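Local coordinates for peptidoglycan-recognition protein SA (Drosophila melanogaster, PDB 1SXR) that binds peptidoglycan of Gram-positive bacteria as a secreted innate immune receptor and thereby activates the Toll pathway, at residues Q59-Y64 with I74-L79; E47-L52 with I80-I85; I35-I40 with D144-A149; T90-R95 with V136-L141. One frame throughout, in Å; residues are numbered along the deposited sequence.

Interaction 1 of 4, residues Q59-Y64 with I74-L79; sequences QNMQAY and ISYNFL. With EDO (1,2-ethanediol), chain D.
Met61 and Ile74 carry this contact between helix and loop: Met61 SD meets three side chains, and Gln62 adds its backbone N, CB and CG against Ile74. The Met61 chain leaves the helix with CG anti to the backbone N (chi1 -172°), stays straight through chi2 and bends at chi3. Its sulfur SD lies 3.8 Å from Ile74 CD1, and CB and CG run past the same methyl. From the strand, Leu79 reaches tip to tip with Met61, its CD2 3.9 Å from SD. Ile74 CD1 also approaches the helix backbone, 4.0 Å from Gln62 N.

The Tyr76 side is looser. Only 12 Å² of this residue is buried by the helix, and SD meets the ring at its edge, near the ring plane, 4.2 Å from CE2. Beside Tyr76 OH lies a 1,2-ethanediol, probably from the crystallisation liquor, whose O2 shares a 2.8 Å hydrogen bond with Ser75 OG. That hydroxyl sits over the centre of the Tyr76 ring, 3.3 Å above its plane. The diol thus touches Ser75 and Tyr76, within 71-76, a stretch inferred to bind peptidoglycan.

The Gln62 amide bonds to Asp73 and to Lys23 N. The contact ties helix 50-67 to the loop entering strand 78-80, with Tyr76 also touching Ala110 of strand 106-111 and Gln62 packing on helix 17-20.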
# COMPACT_ATOMS: atom_id res chain seq x y z
N GLN A 59 12.96 -5.74 4.95
CA GLN A 59 13.16 -6.99 5.71
C GLN A 59 12.80 -6.84 7.19
O GLN A 59 12.13 -7.71 7.78
CB GLN A 59 14.59 -7.51 5.57
CG GLN A 59 14.90 -7.98 4.13
CD GLN A 59 16.38 -8.11 3.92
OE1 GLN A 59 17.14 -8.26 4.88
NE2 GLN A 59 16.81 -8.07 2.68
N ASN A 60 13.24 -5.75 7.78
CA ASN A 60 12.95 -5.53 9.20
C ASN A 60 11.52 -5.07 9.44
O ASN A 60 10.90 -5.42 10.47
CB ASN A 60 13.99 -4.60 9.79
CG ASN A 60 15.34 -5.27 9.90
OD1 ASN A 60 15.43 -6.39 10.41
ND2 ASN A 60 16.36 -4.62 9.38
N MET A 61 10.95 -4.32 8.49
CA MET A 61 9.53 -4.01 8.62
C MET A 61 8.70 -5.30 8.58
O MET A 61 7.75 -5.49 9.35
CB MET A 61 9.08 -3.05 7.50
CG MET A 61 7.68 -2.56 7.73
SD MET A 61 7.11 -1.45 6.43
CE MET A 61 8.56 -0.49 6.09
N GLN A 62 8.99 -6.18 7.63
CA GLN A 62 8.35 -7.49 7.60
C GLN A 62 8.50 -8.29 8.91
O GLN A 62 7.52 -8.87 9.39
CB GLN A 62 8.86 -8.30 6.39
CG GLN A 62 8.09 -9.61 6.25
CD GLN A 62 8.66 -10.48 5.18
OE1 GLN A 62 9.88 -10.66 5.09
NE2 GLN A 62 7.78 -11.03 4.36
N ALA A 63 9.70 -8.30 9.46
CA ALA A 63 9.96 -8.97 10.75
C ALA A 63 9.11 -8.36 11.84
O ALA A 63 8.55 -9.08 12.68
CB ALA A 63 11.42 -8.84 11.10
N TYR A 64 9.03 -7.05 11.90
CA TYR A 64 8.17 -6.41 12.90
C TYR A 64 6.70 -6.81 12.67
O TYR A 64 5.98 -7.21 13.58
CB TYR A 64 8.35 -4.89 12.80
CG TYR A 64 7.48 -4.08 13.72
CD1 TYR A 64 7.53 -4.24 15.09
CD2 TYR A 64 6.62 -3.14 13.19
CE1 TYR A 64 6.71 -3.45 15.93
CE2 TYR A 64 5.83 -2.36 13.99
CZ TYR A 64 5.86 -2.52 15.34
OH TYR A 64 5.01 -1.72 16.10
N ILE A 74 4.19 -8.54 5.66
CA ILE A 74 4.14 -7.08 5.66
C ILE A 74 2.70 -6.63 5.37
O ILE A 74 2.00 -7.22 4.52
CB ILE A 74 5.17 -6.50 4.66
CG1 ILE A 74 5.50 -5.04 4.99
CG2 ILE A 74 4.87 -6.82 3.24
CD1 ILE A 74 6.91 -4.69 4.54
N SER A 75 2.22 -5.62 6.10
CA SER A 75 0.76 -5.37 6.14
C SER A 75 0.21 -4.90 4.79
O SER A 75 -0.93 -5.23 4.41
CB SER A 75 0.44 -4.33 7.21
OG SER A 75 0.99 -3.08 6.83
N TYR A 76 1.02 -4.11 4.09
CA TYR A 76 0.57 -3.46 2.84
C TYR A 76 0.67 -4.40 1.66
O TYR A 76 1.56 -5.26 1.63
CB TYR A 76 1.45 -2.23 2.55
CG TYR A 76 1.65 -1.36 3.76
CD1 TYR A 76 0.62 -0.56 4.25
CD2 TYR A 76 2.85 -1.34 4.42
CE1 TYR A 76 0.81 0.23 5.39
CE2 TYR A 76 3.07 -0.55 5.53
CZ TYR A 76 2.04 0.22 6.01
OH TYR A 76 2.23 1.02 7.13
N ASN A 77 -0.18 -4.24 0.65
CA ASN A 77 -0.00 -5.04 -0.57
C ASN A 77 1.24 -4.63 -1.36
O ASN A 77 1.93 -5.48 -1.88
CB ASN A 77 -1.26 -5.00 -1.43
CG ASN A 77 -2.43 -5.71 -0.76
OD1 ASN A 77 -3.19 -5.09 -0.04
ND2 ASN A 77 -2.55 -7.02 -0.96
N PHE A 78 1.49 -3.32 -1.42
CA PHE A 78 2.68 -2.74 -2.11
C PHE A 78 3.22 -1.57 -1.34
O PHE A 78 2.49 -0.89 -0.60
CB PHE A 78 2.29 -2.25 -3.51
CG PHE A 78 1.82 -3.36 -4.40
CD1 PHE A 78 2.74 -4.23 -4.96
CD2 PHE A 78 0.47 -3.56 -4.62
CE1 PHE A 78 2.32 -5.31 -5.76
CE2 PHE A 78 0.03 -4.63 -5.41
CZ PHE A 78 0.95 -5.50 -5.98
N LEU A 79 4.51 -1.30 -1.56
CA LEU A 79 5.17 -0.13 -0.96
C LEU A 79 5.95 0.59 -2.04
O LEU A 79 6.43 -0.04 -2.97
CB LEU A 79 6.13 -0.53 0.18
CG LEU A 79 5.55 -1.32 1.36
CD1 LEU A 79 5.68 -2.85 1.13
CD2 LEU A 79 6.17 -0.91 2.67
C1 EDO D . 1.37 -1.69 10.81
O1 EDO D . 0.14 -1.58 11.55
C2 EDO D . 1.23 -0.99 9.47
O2 EDO D . 0.04 -1.41 8.80

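Interaction 2 of 4, residues E47-L52 with I80-I85; sequences ECSGLL and IGNDGI
Asn82 is the hub here, its amide nitrogen ND2 lying between two oxygens of the segment 47-52. Its CB points toward that segment, and CG, anti to the carbonyl carbon (chi1 -76°), comes near Cys48 O. ND2 donates a weak bond to Glu47 OE2 at 3.4 Å (N-H...O 157°) and another weak one to Ser49 OG at 3.3 Å. Glu47 keeps an extended chain, CG anti to the backbone N and CD anti to CA, and crosses the Asn82 side chain at about a right angle, the carboxylate plane turned 73° from the amide. CG of Glu47 also lies 3.5 Å from ND2, so the amide meets the chain as well as its acid. The other carboxylate oxygen, OE1, forms a salt bridge with Lys118.

Residues Gly81 to Gly84 form a type I beta turn, closed by Gly84 N to Gly81 O, in the hairpin linking strands 78-80 and 86-88. The backbone of the turn is tied across by a weak bond from Asn82 N to Cys48 O. Cys48 turns its CB away from the hairpin, and its SG is joined to Cys54 in helix 50-67.

The Asp83 carboxylate lies against Ser49 and Gly50: OD1 is 3.6 Å from Ser49 CB, while OD2 lies 3.5 Å from Gly50 CA. A water accepts from Gly50 N and, weakly, from Asp83 N, bridging the two backbones. Ile85 extends CD1 to within 3.7 Å of Leu51 N, where the methyl also packs against Gly50 CA, near the start of helix 50-67.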
# COMPACT_ATOMS: atom_id res chain seq x y z
N GLU A 47 12.21 5.66 5.46
CA GLU A 47 12.50 6.37 4.20
C GLU A 47 13.80 5.84 3.56
O GLU A 47 14.77 5.59 4.26
CB GLU A 47 12.54 7.90 4.38
CG GLU A 47 12.73 8.67 3.07
CD GLU A 47 12.54 10.19 3.18
OE1 GLU A 47 11.60 10.63 3.89
OE2 GLU A 47 13.32 10.93 2.54
N CYS A 48 13.77 5.61 2.26
CA CYS A 48 14.90 4.96 1.59
C CYS A 48 14.83 5.21 0.08
O CYS A 48 13.76 5.43 -0.48
CB CYS A 48 14.89 3.47 1.93
SG CYS A 48 13.40 2.57 1.44
N SER A 49 15.99 5.18 -0.57
CA SER A 49 16.06 5.40 -2.01
C SER A 49 16.76 4.21 -2.63
O SER A 49 17.94 3.94 -2.35
CB SER A 49 16.86 6.66 -2.33
OG SER A 49 16.35 7.81 -1.66
N GLY A 50 16.02 3.48 -3.45
CA GLY A 50 16.60 2.42 -4.23
C GLY A 50 16.61 1.11 -3.50
O GLY A 50 16.62 1.05 -2.28
N LEU A 51 16.66 0.05 -4.29
CA LEU A 51 16.56 -1.30 -3.75
C LEU A 51 17.66 -1.62 -2.74
O LEU A 51 17.40 -2.26 -1.73
CB LEU A 51 16.57 -2.31 -4.90
CG LEU A 51 16.53 -3.81 -4.59
CD1 LEU A 51 15.31 -4.20 -3.80
CD2 LEU A 51 16.65 -4.64 -5.90
N LEU A 52 18.90 -1.20 -3.01
CA LEU A 52 19.98 -1.55 -2.10
C LEU A 52 19.68 -1.11 -0.67
O LEU A 52 19.87 -1.86 0.27
CB LEU A 52 21.30 -0.93 -2.57
CG LEU A 52 22.13 -1.82 -3.48
CD1 LEU A 52 23.54 -1.32 -3.47
CD2 LEU A 52 22.07 -3.30 -3.06
N ILE A 80 6.04 1.91 -1.96
CA ILE A 80 6.68 2.66 -3.04
C ILE A 80 7.76 3.55 -2.43
O ILE A 80 7.47 4.34 -1.52
CB ILE A 80 5.63 3.51 -3.76
CG1 ILE A 80 4.56 2.61 -4.40
CG2 ILE A 80 6.29 4.33 -4.86
CD1 ILE A 80 3.38 3.36 -4.94
N GLY A 81 8.99 3.40 -2.91
CA GLY A 81 10.12 4.18 -2.39
C GLY A 81 10.36 5.48 -3.16
O GLY A 81 9.65 5.77 -4.12
N ASN A 82 11.36 6.23 -2.69
CA ASN A 82 11.66 7.58 -3.17
C ASN A 82 12.07 7.58 -4.64
O ASN A 82 11.84 8.58 -5.35
CB ASN A 82 12.86 8.18 -2.42
CG ASN A 82 12.53 8.65 -1.03
OD1 ASN A 82 11.39 8.68 -0.62
ND2 ASN A 82 13.58 9.01 -0.29
N ASP A 83 12.71 6.49 -5.08
CA ASP A 83 13.16 6.39 -6.49
C ASP A 83 12.03 5.91 -7.38
O ASP A 83 12.21 5.74 -8.59
CB ASP A 83 14.33 5.40 -6.64
CG ASP A 83 15.67 5.97 -6.19
OD1 ASP A 83 15.71 7.14 -5.74
OD2 ASP A 83 16.74 5.31 -6.26
N GLY A 84 10.85 5.66 -6.81
CA GLY A 84 9.72 5.23 -7.61
C GLY A 84 9.65 3.73 -7.83
O GLY A 84 8.82 3.27 -8.63
N ILE A 85 10.48 2.97 -7.12
CA ILE A 85 10.38 1.51 -7.18
C ILE A 85 9.16 1.05 -6.41
O ILE A 85 8.88 1.53 -5.29
CB ILE A 85 11.62 0.85 -6.60
CG1 ILE A 85 12.84 1.17 -7.47
CG2 ILE A 85 11.43 -0.68 -6.46
CD1 ILE A 85 14.10 0.61 -6.89
O HOH W 1 12.87 3.25 -4.17

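Interaction 3 of 4, residues I35-I40 with D144-A149; sequences IRYVVI and DYALIA
Val38 and Leu147 pair side by side on two parallel strands whose axes approach to 4.5 Å and are inclined by 16°. Four backbone bonds set the register. Val38 takes part through both its N-H, given to Ala146 O, and its C=O, which accepts from Ile148 N at 2.8 Å with the donor almost in line with the carbonyl. The first bond, from Ala146 N to Arg36 O, is straight at hydrogen (176°), yet its donor stands above the carbonyl plane.

Followed outward, the Val38 side chain splits its contacts between two neighbours. CB lies 3.9 Å from Leu147 CD1. CG1, anti to the backbone N (chi1 174°), comes to 3.6 Å from that same methyl, whereas CG2 turns to the Tyr145 ring, 3.7 Å from CD1. Leu147 CD1 also meets Ile40 CG1, so one methyl touches both Val38 and Ile40 on the same face, beneath which Val38 and Tyr145 touch Leu132 of helix 122-137. On the other face the Tyr37 ring passes Ala146 CB, 3.8 Å from CD1, and Val39 CG2 nears Ile148 CG1.

Strand 145-149 lies at the edge of the mixed sheet within this chain, with strand 35-42 next in from it. Parallel strands beside a covering helix are the alpha/beta core of the type 2 amidase fold shared by peptidoglycan-recognition proteins.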
# COMPACT_ATOMS: atom_id res chain seq x y z
N ILE A 35 -10.58 -6.19 -7.38
CA ILE A 35 -10.69 -5.45 -6.13
C ILE A 35 -11.24 -4.07 -6.43
O ILE A 35 -10.86 -3.47 -7.45
CB ILE A 35 -9.30 -5.36 -5.49
CG1 ILE A 35 -8.96 -6.70 -4.83
CG2 ILE A 35 -9.21 -4.21 -4.49
CD1 ILE A 35 -9.71 -6.93 -3.54
N ARG A 36 -12.10 -3.57 -5.56
CA ARG A 36 -12.88 -2.36 -5.83
C ARG A 36 -12.46 -1.16 -5.01
O ARG A 36 -13.02 -0.07 -5.17
CB ARG A 36 -14.37 -2.64 -5.64
CG ARG A 36 -14.85 -3.71 -6.60
CD ARG A 36 -16.34 -3.91 -6.65
NE ARG A 36 -16.63 -5.10 -7.46
CZ ARG A 36 -16.75 -5.11 -8.78
NH1 ARG A 36 -16.62 -4.00 -9.50
NH2 ARG A 36 -17.01 -6.26 -9.41
N TYR A 37 -11.48 -1.37 -4.13
CA TYR A 37 -10.97 -0.33 -3.25
C TYR A 37 -9.44 -0.32 -3.20
O TYR A 37 -8.83 -1.37 -3.11
CB TYR A 37 -11.49 -0.58 -1.83
CG TYR A 37 -12.96 -0.28 -1.67
CD1 TYR A 37 -13.40 1.04 -1.55
CD2 TYR A 37 -13.90 -1.29 -1.66
CE1 TYR A 37 -14.73 1.34 -1.40
CE2 TYR A 37 -15.24 -1.00 -1.49
CZ TYR A 37 -15.65 0.31 -1.38
OH TYR A 37 -16.98 0.62 -1.21
N VAL A 38 -8.86 0.87 -3.25
CA VAL A 38 -7.42 1.06 -3.04
C VAL A 38 -7.27 2.01 -1.85
O VAL A 38 -7.88 3.07 -1.82
CB VAL A 38 -6.77 1.69 -4.27
CG1 VAL A 38 -5.32 2.03 -4.01
CG2 VAL A 38 -6.92 0.76 -5.46
N VAL A 39 -6.48 1.60 -0.85
CA VAL A 39 -6.28 2.42 0.34
C VAL A 39 -4.84 2.93 0.36
O VAL A 39 -3.89 2.13 0.30
CB VAL A 39 -6.49 1.63 1.64
CG1 VAL A 39 -6.50 2.63 2.82
CG2 VAL A 39 -7.81 0.82 1.54
N ILE A 40 -4.66 4.25 0.45
CA ILE A 40 -3.32 4.84 0.47
C ILE A 40 -2.87 5.11 1.91
O ILE A 40 -3.63 5.64 2.74
CB ILE A 40 -3.28 6.18 -0.33
CG1 ILE A 40 -3.74 5.99 -1.78
CG2 ILE A 40 -1.86 6.77 -0.30
CD1 ILE A 40 -3.00 4.89 -2.51
N ASP A 144 -13.74 0.88 -12.24
CA ASP A 144 -14.26 2.00 -11.46
C ASP A 144 -13.91 1.94 -9.98
O ASP A 144 -14.71 2.34 -9.12
CB ASP A 144 -15.79 2.14 -11.63
CG ASP A 144 -16.54 0.87 -11.27
OD1 ASP A 144 -15.93 -0.23 -11.23
OD2 ASP A 144 -17.76 0.87 -11.01
N TYR A 145 -12.70 1.46 -9.67
CA TYR A 145 -12.28 1.32 -8.27
C TYR A 145 -12.37 2.65 -7.54
O TYR A 145 -12.25 3.72 -8.14
CB TYR A 145 -10.85 0.77 -8.17
CG TYR A 145 -9.78 1.72 -8.63
CD1 TYR A 145 -9.21 2.63 -7.75
CD2 TYR A 145 -9.34 1.72 -9.94
CE1 TYR A 145 -8.22 3.51 -8.16
CE2 TYR A 145 -8.35 2.59 -10.36
CZ TYR A 145 -7.80 3.49 -9.48
OH TYR A 145 -6.83 4.37 -9.92
N ALA A 146 -12.59 2.56 -6.22
CA ALA A 146 -12.56 3.74 -5.34
C ALA A 146 -11.19 3.86 -4.68
O ALA A 146 -10.67 2.86 -4.18
CB ALA A 146 -13.62 3.62 -4.28
N LEU A 147 -10.64 5.07 -4.69
CA LEU A 147 -9.37 5.39 -4.03
C LEU A 147 -9.67 6.12 -2.72
O LEU A 147 -10.37 7.14 -2.71
CB LEU A 147 -8.53 6.29 -4.94
CG LEU A 147 -7.15 6.70 -4.39
CD1 LEU A 147 -6.22 5.52 -4.56
CD2 LEU A 147 -6.60 7.93 -5.11
N ILE A 148 -9.13 5.62 -1.62
CA ILE A 148 -9.31 6.32 -0.34
C ILE A 148 -8.01 6.36 0.46
O ILE A 148 -7.11 5.57 0.22
CB ILE A 148 -10.39 5.66 0.54
CG1 ILE A 148 -10.05 4.19 0.81
CG2 ILE A 148 -11.75 5.69 -0.16
CD1 ILE A 148 -11.01 3.55 1.81
N ALA A 149 -7.95 7.32 1.38
CA ALA A 149 -6.90 7.39 2.40
C ALA A 149 -7.26 6.55 3.63
O ALA A 149 -8.41 6.48 4.05
CB ALA A 149 -6.69 8.85 2.83

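Interaction 4 of 4, residues T90-R95 with V136-L141; sequences TGWGLR and VQQGEL
Trp92 sits in a type II beta turn from Gly91 to Leu94 and faces Glu140 just beyond a helix end closed by a Schellman motif at Gly139; Trp92 CA and Glu140 CA, the closest such pair, are 6.9 Å apart.

The main event is the Glu140 chain lying over one face of the indole. Its CG stands 3.7 Å from the centroid of the five-membered ring and only 15° off the ring normal, a CH-pi contact. CB covers the six-membered part instead, 3.6 Å from Trp92 CE3. The chain bends at chi2 (-69°), which puts CD over the Trp92 CB-CG bond, and the carboxylate lies stacked, its plane 12° from that of the indole. OE1 comes to 3.5 Å from Trp92 CB and is held by a salt bridge to Arg33, so the flat acid is fixed at its charged end as well as by the ring.

The far end of the indole meets Leu141, which crosses it at about a right angle with CD2 4.0 Å from CZ3. At the pyrrole nitrogen, a water accepts from Trp92 NE1 at 2.9 Å and donates to Gln138 OE1 at 2.7 Å, bridging the two side chains.

Trp92 also packs edge-to-face with Phe78 of strand 78-80, touches Thr107 of strand 106-111 and rests on Leu131 of helix 122-137, while Leu141 packs against Ile35 and Val38 of strand 35-42.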
# COMPACT_ATOMS: atom_id res chain seq x y z
N THR A 90 2.46 -7.78 0.60
CA THR A 90 1.55 -8.89 0.52
C THR A 90 1.28 -9.31 -0.93
O THR A 90 1.06 -10.48 -1.21
CB THR A 90 0.29 -8.50 1.29
OG1 THR A 90 0.52 -8.70 2.71
CG2 THR A 90 -0.83 -9.44 0.97
N GLY A 91 1.32 -8.35 -1.85
CA GLY A 91 1.12 -8.62 -3.28
C GLY A 91 -0.31 -8.58 -3.80
O GLY A 91 -1.26 -8.47 -3.03
N TRP A 92 -0.48 -8.65 -5.12
CA TRP A 92 -1.83 -8.61 -5.68
C TRP A 92 -2.67 -9.80 -5.25
O TRP A 92 -2.20 -10.94 -5.26
CB TRP A 92 -1.81 -8.66 -7.21
CG TRP A 92 -1.42 -7.42 -7.94
CD1 TRP A 92 -0.39 -7.30 -8.84
CD2 TRP A 92 -2.04 -6.11 -7.87
NE1 TRP A 92 -0.33 -6.01 -9.32
CE2 TRP A 92 -1.34 -5.27 -8.76
CE3 TRP A 92 -3.15 -5.59 -7.19
CZ2 TRP A 92 -1.67 -3.93 -8.95
CZ3 TRP A 92 -3.48 -4.24 -7.38
CH2 TRP A 92 -2.73 -3.43 -8.25
N GLY A 93 -3.94 -9.53 -4.93
CA GLY A 93 -4.93 -10.60 -4.75
C GLY A 93 -4.83 -11.38 -3.46
O GLY A 93 -5.47 -12.43 -3.31
N LEU A 94 -4.03 -10.87 -2.52
CA LEU A 94 -3.89 -11.51 -1.22
C LEU A 94 -4.27 -10.49 -0.16
O LEU A 94 -3.99 -9.29 -0.28
CB LEU A 94 -2.44 -11.98 -1.01
CG LEU A 94 -2.02 -13.20 -1.85
CD1 LEU A 94 -0.50 -13.35 -1.88
CD2 LEU A 94 -2.63 -14.46 -1.31
N ARG A 95 -4.91 -10.98 0.90
CA ARG A 95 -5.43 -10.14 1.96
C ARG A 95 -4.28 -9.69 2.85
O ARG A 95 -3.54 -10.54 3.38
CB ARG A 95 -6.44 -10.93 2.79
CG ARG A 95 -7.04 -10.12 3.93
CD ARG A 95 -8.38 -10.69 4.36
NE ARG A 95 -8.21 -11.81 5.23
CZ ARG A 95 -8.91 -12.95 5.23
NH1 ARG A 95 -9.82 -13.23 4.29
NH2 ARG A 95 -8.62 -13.84 6.15
N VAL A 136 -5.69 -2.08 -13.10
CA VAL A 136 -6.97 -2.13 -13.83
C VAL A 136 -6.79 -2.97 -15.09
O VAL A 136 -7.63 -3.83 -15.40
CB VAL A 136 -7.49 -0.73 -14.14
CG1 VAL A 136 -8.65 -0.80 -15.14
CG2 VAL A 136 -7.96 -0.02 -12.85
N GLN A 137 -5.69 -2.75 -15.79
CA GLN A 137 -5.44 -3.40 -17.07
C GLN A 137 -5.34 -4.92 -16.89
O GLN A 137 -5.82 -5.69 -17.74
CB GLN A 137 -4.16 -2.83 -17.66
CG GLN A 137 -3.76 -3.40 -19.00
CD GLN A 137 -2.60 -2.65 -19.58
OE1 GLN A 137 -2.76 -1.52 -20.04
NE2 GLN A 137 -1.44 -3.26 -19.54
N GLN A 138 -4.74 -5.34 -15.77
CA GLN A 138 -4.52 -6.76 -15.48
C GLN A 138 -5.70 -7.46 -14.79
O GLN A 138 -5.63 -8.66 -14.48
CB GLN A 138 -3.24 -6.92 -14.63
CG GLN A 138 -2.02 -6.44 -15.38
CD GLN A 138 -0.72 -6.55 -14.61
OE1 GLN A 138 -0.71 -6.65 -13.37
NE2 GLN A 138 0.39 -6.53 -15.34
N GLY A 139 -6.77 -6.72 -14.54
CA GLY A 139 -7.94 -7.29 -13.91
C GLY A 139 -7.81 -7.41 -12.40
O GLY A 139 -8.66 -8.03 -11.77
N GLU A 140 -6.75 -6.83 -11.85
CA GLU A 140 -6.57 -6.83 -10.38
C GLU A 140 -7.51 -5.84 -9.69
O GLU A 140 -7.99 -6.11 -8.56
CB GLU A 140 -5.12 -6.50 -10.01
CG GLU A 140 -4.03 -7.40 -10.60
CD GLU A 140 -4.03 -8.80 -10.03
OE1 GLU A 140 -4.72 -9.08 -9.02
OE2 GLU A 140 -3.30 -9.65 -10.60
N LEU A 141 -7.76 -4.70 -10.34
CA LEU A 141 -8.64 -3.65 -9.85
C LEU A 141 -9.82 -3.45 -10.79
O LEU A 141 -9.66 -3.59 -12.01
CB LEU A 141 -7.88 -2.32 -9.75
CG LEU A 141 -6.70 -2.27 -8.77
CD1 LEU A 141 -6.03 -0.90 -8.76
CD2 LEU A 141 -7.17 -2.66 -7.38
O HOH W 2 1.17 -5.58 -11.80

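In the fold
Interactions 1 and 2 share helix 50-67, their centres about 14 Å apart: 47-52 and 80-85 bracket 59-64 and 74-79 along the chain. Interaction 4 follows them, and the strand pairing of interaction 3 encloses all three, its segments coming first and last. Interactions 3 and 4 have centres about 12 Å apart and are joined by a hydrogen bond from Ile35 N to Glu140 O, 2.9 Å; interaction 4 also touches interaction 1, through Asn77 ND2 to Leu94 O and Phe78 against Trp92. Interactions 1 and 3, on opposite sides of the chain's centre, both reach the same mixed sheet, and the residues inferred to bind peptidoglycan lie at interaction 1.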